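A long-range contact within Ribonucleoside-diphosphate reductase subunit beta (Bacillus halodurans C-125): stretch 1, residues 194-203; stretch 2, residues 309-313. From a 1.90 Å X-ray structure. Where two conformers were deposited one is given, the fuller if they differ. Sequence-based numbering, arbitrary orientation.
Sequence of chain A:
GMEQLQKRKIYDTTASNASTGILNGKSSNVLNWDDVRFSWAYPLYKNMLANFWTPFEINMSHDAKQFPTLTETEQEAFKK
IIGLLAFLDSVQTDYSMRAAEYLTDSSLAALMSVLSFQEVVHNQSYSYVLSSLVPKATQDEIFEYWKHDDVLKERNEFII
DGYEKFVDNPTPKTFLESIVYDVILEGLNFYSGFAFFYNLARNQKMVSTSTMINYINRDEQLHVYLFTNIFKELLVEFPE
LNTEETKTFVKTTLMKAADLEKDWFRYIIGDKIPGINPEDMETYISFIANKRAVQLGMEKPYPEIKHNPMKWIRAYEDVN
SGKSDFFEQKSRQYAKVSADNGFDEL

Stretch 1 (194-203) FAFFYNLARN
Stretch 2 (309-313) PMKWI

The contact joins a helix that begins before Phe-194 to a short irregular segment; the closest touching residues in sequence, Arg-202 and Trp-312, are 110 residues apart, and the contact is made without a single hydrogen bond between the two stretches. The helix keeps regular values (phi -56 to -73°, psi -30 to -47° from Phe-194 to Ala-201), with Asn-199 N bonded to Ala-195 O at 2.8 Å and Arg-202 N to Tyr-198 O at 2.9 Å; Asn-203 is at phi/psi -100/24. The other segment folds as a type I turn from Met-310 to Ile-313, with Lys-311 at -51/-39 and Trp-312 at -61/-19, closed by Ile-313 N to Met-310 O at 3.0 Å. In register, the CA atoms of Ala-195 and Ile-313 lie 7.4 Å apart and those of Arg-202 and Trp-312 7.9 Å.

Trp-312 supplies 110 Å² of the 281 Å² buried between the stretches. Its CB points toward the helix, and chi1 of 62° (p) with chi2 of -97° directs the six-membered end of the indole, CZ3 and CH2, at the helix. The ring edge meets Ala-195, whose O is 3.3 Å from Trp-312 CH2, and Tyr-198, whose CB is 3.7 Å from Trp-312 CZ3. Asn-199 CB also approaches Trp-312 CH2 at 3.7 Å.

One indole face is covered by Arg-202. With chi1 at 74° (p), chi2 and chi3 both t and chi4 at 83°, its extended chain carries CD to 3.3 Å from Trp-312 CE3 and lays the guanidinium flat on the ring, planes at 12°. Arg-202 CZ stands 3.7 Å from the centroid of the Trp-312 five-membered ring, 9° off the normal, a cation-pi arrangement in which the delocalised charge faces the pi cloud. Asn-199, chi1 t and chi2 60°, steadies this pose: its OD1 accepts from Arg-202 NE at 2.9 Å and from Arg-202 NH2 at 3.0 Å. The guanidinium thus uses in-plane N-H groups for Asn-199 while its face remains available to the indole.

Around Ala-195 the contact is apolar. Its small side chain points toward the turn, with CB 4.0 Å from CE of selenomethionine Met-310 and 3.9 Å from Ile-313 CD1. Met-310 reaches there with chi1 at -92°, between wells, chi2 t and chi3 p. Ile-313 starts sideways, but in the conformer described m/m torsions (-78°, -85°) bring CD1 nearer, to 4.2 Å from Tyr-198 CD2 at the ring edge. Tyr-198 (chi1 m, chi2 -40°) thus offers carbon to this contact, while its hydroxyl is hydrogen-bonded elsewhere in the structure. Phe-196 and Phe-197 point away.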

# COMPACT_ATOMS: atom_id res chain seq x y z
N PHE A 194 -24.30 3.96 3.33
CA PHE A 194 -23.77 5.23 2.82
C PHE A 194 -24.89 6.17 2.44
O PHE A 194 -24.85 7.35 2.78
CB PHE A 194 -22.83 5.04 1.64
CG PHE A 194 -21.62 4.13 1.94
CD1 PHE A 194 -20.98 4.12 3.19
CD2 PHE A 194 -21.12 3.32 0.94
CE1 PHE A 194 -19.89 3.31 3.44
CE2 PHE A 194 -20.00 2.48 1.19
CZ PHE A 194 -19.39 2.48 2.43
N ALA A 195 -25.92 5.65 1.79
CA ALA A 195 -27.11 6.44 1.46
C ALA A 195 -27.75 7.09 2.68
O ALA A 195 -28.26 8.22 2.58
CB ALA A 195 -28.14 5.58 0.70
N PHE A 196 -27.76 6.39 3.81
CA PHE A 196 -28.27 6.92 5.09
C PHE A 196 -27.53 8.23 5.44
O PHE A 196 -28.15 9.22 5.79
CB PHE A 196 -28.19 5.88 6.22
CG PHE A 196 -28.40 6.45 7.61
CD1 PHE A 196 -29.67 6.55 8.14
CD2 PHE A 196 -27.34 6.89 8.37
CE1 PHE A 196 -29.86 7.06 9.40
CE2 PHE A 196 -27.54 7.46 9.63
CZ PHE A 196 -28.79 7.53 10.14
N PHE A 197 -26.20 8.22 5.33
CA PHE A 197 -25.42 9.38 5.62
C PHE A 197 -25.72 10.52 4.63
O PHE A 197 -25.88 11.68 5.05
CB PHE A 197 -23.93 9.04 5.68
CG PHE A 197 -23.59 8.08 6.78
CD1 PHE A 197 -23.77 8.44 8.10
CD2 PHE A 197 -23.15 6.81 6.51
CE1 PHE A 197 -23.48 7.56 9.12
CE2 PHE A 197 -22.85 5.94 7.53
CZ PHE A 197 -23.03 6.32 8.82
N TYR A 198 -25.84 10.18 3.34
CA TYR A 198 -26.15 11.21 2.34
C TYR A 198 -27.55 11.77 2.52
O TYR A 198 -27.78 12.96 2.24
CB TYR A 198 -26.00 10.67 0.91
CG TYR A 198 -24.62 10.13 0.55
CD1 TYR A 198 -23.45 10.75 0.98
CD2 TYR A 198 -24.51 9.02 -0.29
CE1 TYR A 198 -22.20 10.23 0.62
CE2 TYR A 198 -23.29 8.51 -0.64
CZ TYR A 198 -22.14 9.13 -0.19
OH TYR A 198 -20.95 8.60 -0.57
N ASN A 199 -28.49 10.93 2.99
CA ASN A 199 -29.87 11.38 3.26
C ASN A 199 -29.86 12.44 4.35
O ASN A 199 -30.68 13.35 4.34
CB ASN A 199 -30.78 10.19 3.65
CG ASN A 199 -32.23 10.60 3.94
OD1 ASN A 199 -32.92 11.15 3.09
ND2 ASN A 199 -32.70 10.30 5.14
N LEU A 200 -28.97 12.31 5.33
CA LEU A 200 -28.86 13.35 6.38
C LEU A 200 -28.31 14.66 5.83
O LEU A 200 -28.88 15.74 6.08
CB LEU A 200 -27.98 12.88 7.58
CG LEU A 200 -28.54 11.74 8.45
CD1 LEU A 200 -27.55 11.30 9.51
CD2 LEU A 200 -29.86 12.16 9.13
N ALA A 201 -27.27 14.55 5.03
CA ALA A 201 -26.53 15.69 4.53
C ALA A 201 -27.28 16.47 3.47
O ALA A 201 -27.13 17.68 3.42
CB ALA A 201 -25.15 15.26 4.04
N ARG A 202 -28.13 15.81 2.67
CA ARG A 202 -28.92 16.54 1.66
C ARG A 202 -29.92 17.47 2.35
O ARG A 202 -30.34 18.43 1.74
CB ARG A 202 -29.62 15.58 0.70
CG ARG A 202 -30.81 14.86 1.30
CD ARG A 202 -31.17 13.70 0.47
NE ARG A 202 -32.38 13.03 0.94
CZ ARG A 202 -33.61 13.42 0.64
NH1 ARG A 202 -33.84 14.45 -0.16
NH2 ARG A 202 -34.63 12.74 1.14
N ASN A 203 -30.26 17.15 3.60
CA ASN A 203 -31.09 17.99 4.48
C ASN A 203 -30.27 18.81 5.50
O ASN A 203 -30.79 19.21 6.52
CB ASN A 203 -32.15 17.09 5.15
CG ASN A 203 -33.09 16.47 4.11
OD1 ASN A 203 -33.44 17.11 3.12
ND2 ASN A 203 -33.46 15.22 4.29
N PRO A 309 -34.55 5.07 -8.64
CA PRO A 309 -35.65 5.87 -8.10
C PRO A 309 -35.28 6.88 -7.02
O PRO A 309 -36.06 7.80 -6.80
CB PRO A 309 -36.61 4.82 -7.54
CG PRO A 309 -35.82 3.67 -7.25
CD PRO A 309 -34.57 3.70 -8.08
N MSE A 310 -34.14 6.73 -6.35
CA MSE A 310 -33.69 7.74 -5.38
C MSE A 310 -32.93 8.82 -6.11
O MSE A 310 -31.70 8.91 -6.04
CB MSE A 310 -32.86 7.14 -4.25
CG MSE A 310 -33.74 6.77 -3.08
SE MSE A 310 -32.84 5.54 -2.00
CE MSE A 310 -31.07 6.32 -1.88
N LYS A 311 -33.71 9.68 -6.78
CA LYS A 311 -33.18 10.76 -7.61
C LYS A 311 -32.12 11.61 -6.88
O LYS A 311 -31.11 11.96 -7.47
CB LYS A 311 -34.32 11.62 -8.21
N TRP A 312 -32.34 11.88 -5.59
CA TRP A 312 -31.40 12.68 -4.76
C TRP A 312 -29.99 12.12 -4.60
O TRP A 312 -29.12 12.89 -4.22
CB TRP A 312 -32.00 13.01 -3.37
CG TRP A 312 -32.30 11.83 -2.50
CD1 TRP A 312 -33.49 11.22 -2.36
CD2 TRP A 312 -31.38 11.10 -1.67
NE1 TRP A 312 -33.39 10.17 -1.50
CE2 TRP A 312 -32.10 10.07 -1.06
CE3 TRP A 312 -30.02 11.23 -1.38
CZ2 TRP A 312 -31.51 9.17 -0.18
CZ3 TRP A 312 -29.45 10.35 -0.51
CH2 TRP A 312 -30.19 9.33 0.08
N ILE A 313 -29.76 10.83 -4.85
CA ILE A 313 -28.43 10.18 -4.78
C ILE A 313 -27.57 10.67 -5.94
O ILE A 313 -26.34 10.69 -5.87
CB ILE A 313 -28.52 8.62 -4.89
CG1 ILE A 313 -28.96 7.98 -3.58
CG2 ILE A 313 -27.17 7.97 -5.23
CD1 ILE A 313 -27.81 7.72 -2.58